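Local atomic coordinates of CRISPR-associated endonuclease Cas1 (Thermotoga maritima, PDB entry 4XTK), a protein that probably acts as a metal-dependent double-stranded DNA endonuclease in CRISPR adaptive immunity, working as a homodimer that joins a Cas2 homodimer. Residues L246-H260 and N271-E283. Sequence-based numbering, arbitrary orientation.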
ATOM      1  N   LEU E 246     -17.706 -27.830  -1.298  1.00 46.47           N
ATOM      2  CA  LEU E 246     -16.718 -28.414  -2.190  1.00 52.45           C
ATOM      3  C   LEU E 246     -16.148 -29.705  -1.605  1.00 57.99           C
ATOM      4  O   LEU E 246     -15.950 -30.686  -2.320  1.00 56.19           O
ATOM      5  CB  LEU E 246     -15.603 -27.410  -2.456  1.00 48.92           C
ATOM      6  CG  LEU E 246     -14.710 -27.625  -3.665  1.00 62.92           C
ATOM      7  CD1 LEU E 246     -15.562 -27.688  -4.917  1.00 60.65           C
ATOM      8  CD2 LEU E 246     -13.707 -26.489  -3.743  1.00 66.81           C
ATOM      9  N   PHE E 247     -15.896 -29.696  -0.300  1.00 59.86           N
ATOM     10  CA  PHE E 247     -15.329 -30.857   0.386  1.00 50.84           C
ATOM     11  C   PHE E 247     -16.253 -32.065   0.313  1.00 53.54           C
ATOM     12  O   PHE E 247     -15.818 -33.170  -0.016  1.00 46.02           O
ATOM     13  CB  PHE E 247     -15.018 -30.521   1.847  1.00 40.82           C
ATOM     14  CG  PHE E 247     -14.952 -31.720   2.739  1.00 45.97           C
ATOM     15  CD1 PHE E 247     -13.894 -32.610   2.649  1.00 47.59           C
ATOM     16  CD2 PHE E 247     -15.953 -31.966   3.665  1.00 48.60           C
ATOM     17  CE1 PHE E 247     -13.838 -33.728   3.465  1.00 53.03           C
ATOM     18  CE2 PHE E 247     -15.901 -33.084   4.489  1.00 52.28           C
ATOM     19  CZ  PHE E 247     -14.843 -33.962   4.388  1.00 52.64           C
ATOM     20  N   LEU E 248     -17.526 -31.846   0.627  1.00 57.18           N
ATOM     21  CA  LEU E 248     -18.532 -32.900   0.556  1.00 50.97           C
ATOM     22  C   LEU E 248     -18.687 -33.426  -0.872  1.00 56.51           C
ATOM     23  O   LEU E 248     -18.610 -34.630  -1.118  1.00 56.79           O
ATOM     24  CB  LEU E 248     -19.883 -32.392   1.071  1.00 46.26           C
ATOM     25  CG  LEU E 248     -20.074 -32.205   2.579  1.00 48.36           C
ATOM     26  CD1 LEU E 248     -21.465 -31.656   2.873  1.00 44.36           C
ATOM     27  CD2 LEU E 248     -19.840 -33.506   3.326  1.00 44.29           C
ATOM     28  N   ASN E 249     -18.902 -32.511  -1.810  1.00 61.40           N
ATOM     29  CA  ASN E 249     -19.134 -32.886  -3.196  1.00 66.14           C
ATOM     30  C   ASN E 249     -17.988 -33.701  -3.777  1.00 65.92           C
ATOM     31  O   ASN E 249     -18.213 -34.700  -4.455  1.00 67.52           O
ATOM     32  CB  ASN E 249     -19.372 -31.640  -4.050  1.00 67.31           C
ATOM     33  CG  ASN E 249     -20.723 -31.007  -3.787  1.00 72.13           C
ATOM     34  OD1 ASN E 249     -21.494 -31.488  -2.955  1.00 75.80           O
ATOM     35  ND2 ASN E 249     -21.012 -29.917  -4.486  1.00 76.33           N
ATOM     36  N   LEU E 250     -16.759 -33.292  -3.490  1.00 60.43           N
ATOM     37  CA  LEU E 250     -15.604 -33.955  -4.082  1.00 61.49           C
ATOM     38  C   LEU E 250     -15.320 -35.342  -3.481  1.00 64.10           C
ATOM     39  O   LEU E 250     -14.977 -36.270  -4.217  1.00 68.83           O
ATOM     40  CB  LEU E 250     -14.374 -33.052  -3.961  1.00 59.52           C
ATOM     41  CG  LEU E 250     -14.422 -31.844  -4.910  1.00 60.71           C
ATOM     42  CD1 LEU E 250     -13.204 -30.948  -4.740  1.00 57.63           C
ATOM     43  CD2 LEU E 250     -14.562 -32.289  -6.363  1.00 60.46           C
ATOM     44  N   VAL E 251     -15.469 -35.501  -2.164  1.00 53.76           N
ATOM     45  CA  VAL E 251     -15.174 -36.794  -1.543  1.00 57.41           C
ATOM     46  C   VAL E 251     -16.305 -37.795  -1.727  1.00 56.55           C
ATOM     47  O   VAL E 251     -16.060 -38.997  -1.788  1.00 59.55           O
ATOM     48  CB  VAL E 251     -14.867 -36.681  -0.021  1.00 55.69           C
ATOM     49  CG1 VAL E 251     -13.699 -35.746   0.217  1.00 53.77           C
ATOM     50  CG2 VAL E 251     -16.100 -36.257   0.776  1.00 58.77           C
ATOM     51  N   ASN E 252     -17.538 -37.304  -1.809  1.00 52.28           N
ATOM     52  CA  ASN E 252     -18.684 -38.182  -2.005  1.00 61.45           C
ATOM     53  C   ASN E 252     -18.840 -38.636  -3.456  1.00 70.23           C
ATOM     54  O   ASN E 252     -19.453 -39.671  -3.715  1.00 85.07           O
ATOM     55  CB  ASN E 252     -19.977 -37.505  -1.534  1.00 65.30           C
ATOM     56  CG  ASN E 252     -20.176 -37.594  -0.026  1.00 68.74           C
ATOM     57  OD1 ASN E 252     -19.546 -38.407   0.654  1.00 73.10           O
ATOM     58  ND2 ASN E 252     -21.072 -36.768   0.500  1.00 68.57           N
ATOM     59  N   THR E 253     -18.309 -37.871  -4.407  1.00 67.11           N
ATOM     60  CA  THR E 253     -18.358 -38.307  -5.804  1.00 61.33           C
ATOM     61  C   THR E 253     -17.062 -39.001  -6.198  1.00 61.43           C
ATOM     62  O   THR E 253     -16.892 -39.409  -7.345  1.00 69.49           O
ATOM     63  CB  THR E 253     -18.619 -37.140  -6.781  1.00 58.75           C
ATOM     64  OG1 THR E 253     -17.545 -36.194  -6.716  1.00 56.41           O
ATOM     65  CG2 THR E 253     -19.943 -36.457  -6.467  1.00 58.47           C
ATOM     66  N   ARG E 254     -16.152 -39.112  -5.234  1.00 62.61           N
ATOM     67  CA  ARG E 254     -14.851 -39.742  -5.430  1.00 68.00           C
ATOM     68  C   ARG E 254     -14.018 -39.025  -6.496  1.00 67.42           C
ATOM     69  O   ARG E 254     -13.101 -39.607  -7.072  1.00 60.84           O
ATOM     70  CB  ARG E 254     -15.022 -41.215  -5.804  1.00 81.67           C
ATOM     71  CG  ARG E 254     -15.540 -42.095  -4.681  1.00 87.06           C
ATOM     72  CD  ARG E 254     -14.402 -42.716  -3.908  1.00 90.35           C
ATOM     73  NE  ARG E 254     -13.601 -43.586  -4.762  1.00 88.53           N
ATOM     74  CZ  ARG E 254     -12.552 -44.283  -4.342  1.00 83.05           C
ATOM     75  NH1 ARG E 254     -12.179 -44.222  -3.071  1.00 81.47           N
ATOM     76  NH2 ARG E 254     -11.878 -45.042  -5.192  1.00 85.09           N
ATOM     77  N   GLN E 255     -14.325 -37.757  -6.747  1.00 57.31           N
ATOM     78  CA  GLN E 255     -13.469 -36.944  -7.599  1.00 67.91           C
ATOM     79  C   GLN E 255     -12.151 -36.766  -6.889  1.00 67.40           C
ATOM     80  O   GLN E 255     -11.085 -36.791  -7.500  1.00 70.15           O
ATOM     81  CB  GLN E 255     -14.090 -35.588  -7.896  1.00 56.01           C
ATOM     82  CG  GLN E 255     -15.206 -35.615  -8.910  1.00 74.81           C
ATOM     83  CD  GLN E 255     -15.673 -34.219  -9.251  1.00 85.97           C
ATOM     84  OE1 GLN E 255     -16.714 -33.768  -8.775  1.00 86.04           O
ATOM     85  NE2 GLN E 255     -14.896 -33.517 -10.073  1.00 89.54           N
ATOM     86  N   ILE E 256     -12.251 -36.571  -5.580  1.00 67.75           N
ATOM     87  CA  ILE E 256     -11.107 -36.617  -4.692  1.00 59.79           C
ATOM     88  C   ILE E 256     -11.178 -37.913  -3.889  1.00 60.58           C
ATOM     89  O   ILE E 256     -12.194 -38.203  -3.254  1.00 62.80           O
ATOM     90  CB  ILE E 256     -11.071 -35.409  -3.736  1.00 57.98           C
ATOM     91  CG1 ILE E 256     -10.764 -34.114  -4.498  1.00 53.36           C
ATOM     92  CG2 ILE E 256     -10.050 -35.632  -2.627  1.00 47.92           C
ATOM     93  CD1 ILE E 256      -9.327 -33.993  -4.977  1.00 54.41           C
ATOM     94  N   ASN E 257     -10.113 -38.703  -3.940  1.00 58.36           N
ATOM     95  CA  ASN E 257     -10.010 -39.887  -3.100  1.00 59.16           C
ATOM     96  C   ASN E 257      -8.568 -40.162  -2.697  1.00 56.53           C
ATOM     97  O   ASN E 257      -7.680 -39.334  -2.917  1.00 55.80           O
ATOM     98  CB  ASN E 257     -10.606 -41.112  -3.797  1.00 62.38           C
ATOM     99  CG  ASN E 257     -10.011 -41.353  -5.166  1.00 65.12           C
ATOM    100  OD1 ASN E 257      -8.819 -41.623  -5.302  1.00 68.20           O
ATOM    101  ND2 ASN E 257     -10.848 -41.272  -6.193  1.00 72.07           N
ATOM    102  N   GLU E 258      -8.348 -41.336  -2.111  1.00 58.26           N
ATOM    103  CA  GLU E 258      -7.064 -41.683  -1.509  1.00 62.53           C
ATOM    104  C   GLU E 258      -5.898 -41.675  -2.501  1.00 66.68           C
ATOM    105  O   GLU E 258      -4.737 -41.606  -2.098  1.00 68.51           O
ATOM    106  CB  GLU E 258      -7.150 -43.055  -0.830  1.00 65.03           C
ATOM    107  CG  GLU E 258      -7.604 -44.194  -1.741  1.00 75.30           C
ATOM    108  CD  GLU E 258      -9.111 -44.244  -1.929  1.00 79.16           C
ATOM    109  OE1 GLU E 258      -9.819 -43.384  -1.357  1.00 80.04           O
ATOM    110  OE2 GLU E 258      -9.585 -45.143  -2.655  1.00 79.87           O
ATOM    111  N   LYS E 259      -6.197 -41.736  -3.793  1.00 62.88           N
ATOM    112  CA  LYS E 259      -5.138 -41.725  -4.796  1.00 65.84           C
ATOM    113  C   LYS E 259      -4.508 -40.341  -4.937  1.00 64.03           C
ATOM    114  O   LYS E 259      -3.461 -40.188  -5.569  1.00 65.45           O
ATOM    115  CB  LYS E 259      -5.676 -42.210  -6.147  1.00 76.25           C
ATOM    116  CG  LYS E 259      -6.229 -41.125  -7.053  1.00 76.54           C
ATOM    117  CD  LYS E 259      -6.890 -41.747  -8.276  1.00 84.23           C
ATOM    118  CE  LYS E 259      -7.329 -40.692  -9.274  1.00 82.47           C
ATOM    119  NZ  LYS E 259      -8.217 -41.263 -10.323  1.00 84.01           N
ATOM    120  N   HIS E 260      -5.144 -39.339  -4.335  1.00 61.23           N
ATOM    121  CA  HIS E 260      -4.709 -37.950  -4.459  1.00 65.13           C
ATOM    122  C   HIS E 260      -3.823 -37.441  -3.313  1.00 70.55           C
ATOM    123  O   HIS E 260      -3.520 -36.246  -3.250  1.00 65.66           O
ATOM    124  CB  HIS E 260      -5.931 -37.042  -4.604  1.00 67.20           C
ATOM    125  CG  HIS E 260      -6.719 -37.299  -5.848  1.00 69.79           C
ATOM    126  ND1 HIS E 260      -7.909 -37.993  -5.846  1.00 73.27           N
ATOM    127  CD2 HIS E 260      -6.471 -36.979  -7.140  1.00 70.99           C
ATOM    128  CE1 HIS E 260      -8.369 -38.077  -7.082  1.00 74.79           C
ATOM    129  NE2 HIS E 260      -7.515 -37.471  -7.886  1.00 73.21           N
ATOM    130  N   ASN E 271      -1.495 -34.201  -3.523  1.00 54.16           N
ATOM    131  CA  ASN E 271      -0.589 -34.159  -4.674  1.00 67.32           C
ATOM    132  C   ASN E 271      -1.064 -33.152  -5.723  1.00 64.35           C
ATOM    133  O   ASN E 271      -2.188 -32.647  -5.648  1.00 55.18           O
ATOM    134  CB  ASN E 271      -0.380 -35.547  -5.302  1.00 60.79           C
ATOM    135  CG  ASN E 271      -1.662 -36.182  -5.814  1.00 77.85           C
ATOM    136  OD1 ASN E 271      -2.560 -35.508  -6.314  1.00 84.00           O
ATOM    137  ND2 ASN E 271      -1.735 -37.506  -5.713  1.00 76.88           N
ATOM    138  N   ASP E 272      -0.172 -32.814  -6.650  1.00 72.16           N
ATOM    139  CA  ASP E 272      -0.434 -31.803  -7.673  1.00 81.96           C
ATOM    140  C   ASP E 272      -1.723 -32.023  -8.478  1.00 76.82           C
ATOM    141  O   ASP E 272      -2.447 -31.063  -8.746  1.00 85.93           O
ATOM    142  CB  ASP E 272       0.766 -31.710  -8.623  1.00 88.82           C
ATOM    143  CG  ASP E 272       2.016 -31.192  -7.930  1.00 92.79           C
ATOM    144  OD1 ASP E 272       1.882 -30.344  -7.023  1.00 97.75           O
ATOM    145  OD2 ASP E 272       3.132 -31.620  -8.295  1.00 98.14           O
ATOM    146  N   GLU E 273      -2.015 -33.265  -8.861  1.00 61.13           N
ATOM    147  CA  GLU E 273      -3.279 -33.554  -9.533  1.00 61.40           C
ATOM    148  C   GLU E 273      -4.459 -33.275  -8.600  1.00 69.21           C
ATOM    149  O   GLU E 273      -5.443 -32.645  -9.001  1.00 74.11           O
ATOM    150  CB  GLU E 273      -3.322 -35.001 -10.041  1.00 82.31           C
ATOM    151  CG  GLU E 273      -2.382 -35.960  -9.327  1.00 97.97           C
ATOM    152  CD  GLU E 273      -2.600 -37.412  -9.725  1.00111.32           C
ATOM    153  OE1 GLU E 273      -3.687 -37.728 -10.252  1.00118.77           O
ATOM    154  OE2 GLU E 273      -1.695 -38.243  -9.491  1.00113.00           O
ATOM    155  N   GLY E 274      -4.352 -33.724  -7.352  1.00 65.96           N
ATOM    156  CA  GLY E 274      -5.374 -33.460  -6.354  1.00 57.66           C
ATOM    157  C   GLY E 274      -5.554 -31.974  -6.100  1.00 59.97           C
ATOM    158  O   GLY E 274      -6.667 -31.500  -5.849  1.00 56.95           O
ATOM    159  N   LYS E 275      -4.458 -31.228  -6.176  1.00 57.79           N
ATOM    160  CA  LYS E 275      -4.528 -29.789  -5.995  1.00 56.21           C
ATOM    161  C   LYS E 275      -5.227 -29.132  -7.183  1.00 58.99           C
ATOM    162  O   LYS E 275      -6.109 -28.290  -7.004  1.00 62.43           O
ATOM    163  CB  LYS E 275      -3.128 -29.203  -5.796  1.00 60.74           C
ATOM    164  CG  LYS E 275      -2.604 -29.299  -4.368  1.00 67.18           C
ATOM    165  CD  LYS E 275      -1.252 -28.606  -4.234  1.00 73.09           C
ATOM    166  CE  LYS E 275      -0.795 -28.506  -2.779  1.00 70.68           C
ATOM    167  NZ  LYS E 275      -0.178 -29.759  -2.254  1.00 72.85           N
ATOM    168  N   SER E 276      -4.843 -29.528  -8.394  1.00 61.28           N
ATOM    169  CA  SER E 276      -5.405 -28.924  -9.597  1.00 58.31           C
ATOM    170  C   SER E 276      -6.909 -29.163  -9.663  1.00 55.77           C
ATOM    171  O   SER E 276      -7.678 -28.226  -9.895  1.00 51.42           O
ATOM    172  CB  SER E 276      -4.727 -29.464 -10.858  1.00 57.15           C
ATOM    173  OG  SER E 276      -4.903 -30.861 -10.975  1.00104.46           O
ATOM    174  N   LEU E 277      -7.326 -30.407  -9.442  1.00 53.19           N
ATOM    175  CA  LEU E 277      -8.748 -30.730  -9.441  1.00 59.32           C
ATOM    176  C   LEU E 277      -9.500 -29.880  -8.417  1.00 58.72           C
ATOM    177  O   LEU E 277     -10.588 -29.374  -8.695  1.00 60.83           O
ATOM    178  CB  LEU E 277      -8.970 -32.213  -9.155  1.00 62.18           C
ATOM    179  CG  LEU E 277     -10.420 -32.692  -9.288  1.00 65.60           C
ATOM    180  CD1 LEU E 277     -10.483 -33.990 -10.077  1.00 66.51           C
ATOM    181  CD2 LEU E 277     -11.078 -32.863  -7.927  1.00 62.41           C
ATOM    182  N   PHE E 278      -8.912 -29.712  -7.237  1.00 52.82           N
ATOM    183  CA  PHE E 278      -9.559 -28.931  -6.200  1.00 55.11           C
ATOM    184  C   PHE E 278      -9.640 -27.453  -6.594  1.00 58.01           C
ATOM    185  O   PHE E 278     -10.672 -26.804  -6.408  1.00 50.19           O
ATOM    186  CB  PHE E 278      -8.823 -29.086  -4.864  1.00 49.57           C
ATOM    187  CG  PHE E 278      -9.607 -28.583  -3.691  1.00 50.24           C
ATOM    188  CD1 PHE E 278      -9.659 -27.234  -3.406  1.00 50.42           C
ATOM    189  CD2 PHE E 278     -10.324 -29.457  -2.899  1.00 57.76           C
ATOM    190  CE1 PHE E 278     -10.393 -26.769  -2.347  1.00 52.08           C
ATOM    191  CE2 PHE E 278     -11.062 -28.996  -1.833  1.00 56.46           C
ATOM    192  CZ  PHE E 278     -11.096 -27.652  -1.556  1.00 56.99           C
ATOM    193  N   VAL E 279      -8.546 -26.932  -7.137  1.00 58.52           N
ATOM    194  CA  VAL E 279      -8.458 -25.519  -7.481  1.00 60.20           C
ATOM    195  C   VAL E 279      -9.445 -25.152  -8.594  1.00 54.83           C
ATOM    196  O   VAL E 279     -10.146 -24.143  -8.502  1.00 59.26           O
ATOM    197  CB  VAL E 279      -7.015 -25.145  -7.890  1.00 52.91           C
ATOM    198  CG1 VAL E 279      -6.979 -23.806  -8.607  1.00 44.76           C
ATOM    199  CG2 VAL E 279      -6.114 -25.123  -6.663  1.00 48.87           C
ATOM    200  N   LYS E 280      -9.509 -25.982  -9.632  1.00 61.93           N
ATOM    201  CA  LYS E 280     -10.464 -25.773 -10.718  1.00 57.90           C
ATOM    202  C   LYS E 280     -11.905 -25.773 -10.218  1.00 59.79           C
ATOM    203  O   LYS E 280     -12.687 -24.890 -10.565  1.00 58.57           O
ATOM    204  CB  LYS E 280     -10.298 -26.839 -11.809  1.00 68.06           C
ATOM    205  CG  LYS E 280      -9.028 -26.705 -12.635  1.00 76.10           C
ATOM    206  CD  LYS E 280      -8.938 -27.806 -13.678  1.00 86.57           C
ATOM    207  CE  LYS E 280      -8.062 -27.411 -14.860  1.00 95.30           C
ATOM    208  NZ  LYS E 280      -6.611 -27.502 -14.533  1.00 98.77           N
ATOM    209  N   ASN E 281     -12.252 -26.771  -9.411  1.00 48.20           N
ATOM    210  CA  ASN E 281     -13.586 -26.853  -8.830  1.00 59.77           C
ATOM    211  C   ASN E 281     -13.869 -25.672  -7.921  1.00 61.38           C
ATOM    212  O   ASN E 281     -14.987 -25.153  -7.895  1.00 57.81           O
ATOM    213  CB  ASN E 281     -13.758 -28.154  -8.046  1.00 47.11           C
ATOM    214  CG  ASN E 281     -13.965 -29.345  -8.943  1.00 70.97           C
ATOM    215  OD1 ASN E 281     -15.091 -29.657  -9.323  1.00 78.23           O
ATOM    216  ND2 ASN E 281     -12.877 -30.019  -9.291  1.00 71.28           N
ATOM    217  N   TYR E 282     -12.849 -25.265  -7.170  1.00 59.85           N
ATOM    218  CA  TYR E 282     -12.943 -24.095  -6.313  1.00 57.17           C
ATOM    219  C   TYR E 282     -13.257 -22.860  -7.133  1.00 58.25           C
ATOM    220  O   TYR E 282     -14.152 -22.092  -6.789  1.00 60.20           O
ATOM    221  CB  TYR E 282     -11.646 -23.882  -5.528  1.00 48.61           C
ATOM    222  CG  TYR E 282     -11.612 -22.599  -4.724  1.00 45.71           C
ATOM    223  CD1 TYR E 282     -12.108 -22.556  -3.424  1.00 51.70           C
ATOM    224  CD2 TYR E 282     -11.070 -21.432  -5.256  1.00 44.50           C
ATOM    225  CE1 TYR E 282     -12.072 -21.382  -2.681  1.00 48.78           C
ATOM    226  CE2 TYR E 282     -11.032 -20.254  -4.518  1.00 40.25           C
ATOM    227  CZ  TYR E 282     -11.536 -20.237  -3.236  1.00 48.96           C
ATOM    228  OH  TYR E 282     -11.500 -19.072  -2.507  1.00 51.96           O
ATOM    229  N   GLU E 283     -12.506 -22.664  -8.212  1.00 59.76           N
ATOM    230  CA  GLU E 283     -12.672 -21.473  -9.027  1.00 62.69           C
ATOM    231  C   GLU E 283     -14.030 -21.514  -9.708  1.00 56.12           C
ATOM    232  O   GLU E 283     -14.610 -20.480 -10.038  1.00 52.93           O
ATOM    233  CB  GLU E 283     -11.545 -21.351 -10.056  1.00 70.12           C
ATOM    234  CG  GLU E 283     -10.270 -20.622  -9.570  1.00 87.70           C
ATOM    235  CD  GLU E 283     -10.527 -19.341  -8.761  1.00 98.69           C
ATOM    236  OE1 GLU E 283     -11.596 -18.705  -8.918  1.00111.39           O
ATOM    237  OE2 GLU E 283      -9.637 -18.962  -7.966  1.00 94.34           O
TER
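In the helical part of Cas1, away from the manganese site inferred by similarity, the C-terminal end of helix 230-252 and the loop after it pack against the first three turns of helix 272-287; the axes of 246-252 and 272-283 lie 131° apart in direction. L246, its CG anti to the backbone N (chi1 -161°), lays CD2 over one face of the F278 ring, 3.9 Å from the centroid, a CH-pi contact; its other branch, CD1, rests on N281 CB at 3.6 Å. L250 splits its methyls, CD1 at F278 CD2 (3.7 Å) and CD2 against L277 CD2. Farther along, I256 CD1 touches L277 CD2 at 3.6 Å, the two side chains running alongside in opposite senses. F195 of helix 188-208 meets the F278 ring nearly at right angles, while I256 also touches L192 of that helix. At the N-terminal end of helix 272-287, G274 brings its CA to 3.8 Å from H260 CD2. The backbone N of N257 donates a nearly straight hydrogen bond to H260 ND1, close to the ring plane, helping to fix the imidazole's rotation. N271 N donates to H260 O (2.9 Å), and its ND2 makes a weak hydrogen bond to K259 O. N271 OD1 accepts from G274 N (2.7 Å): two helices joined through short strands 261-262 and 269-270, the second opened by an Asn N-cap.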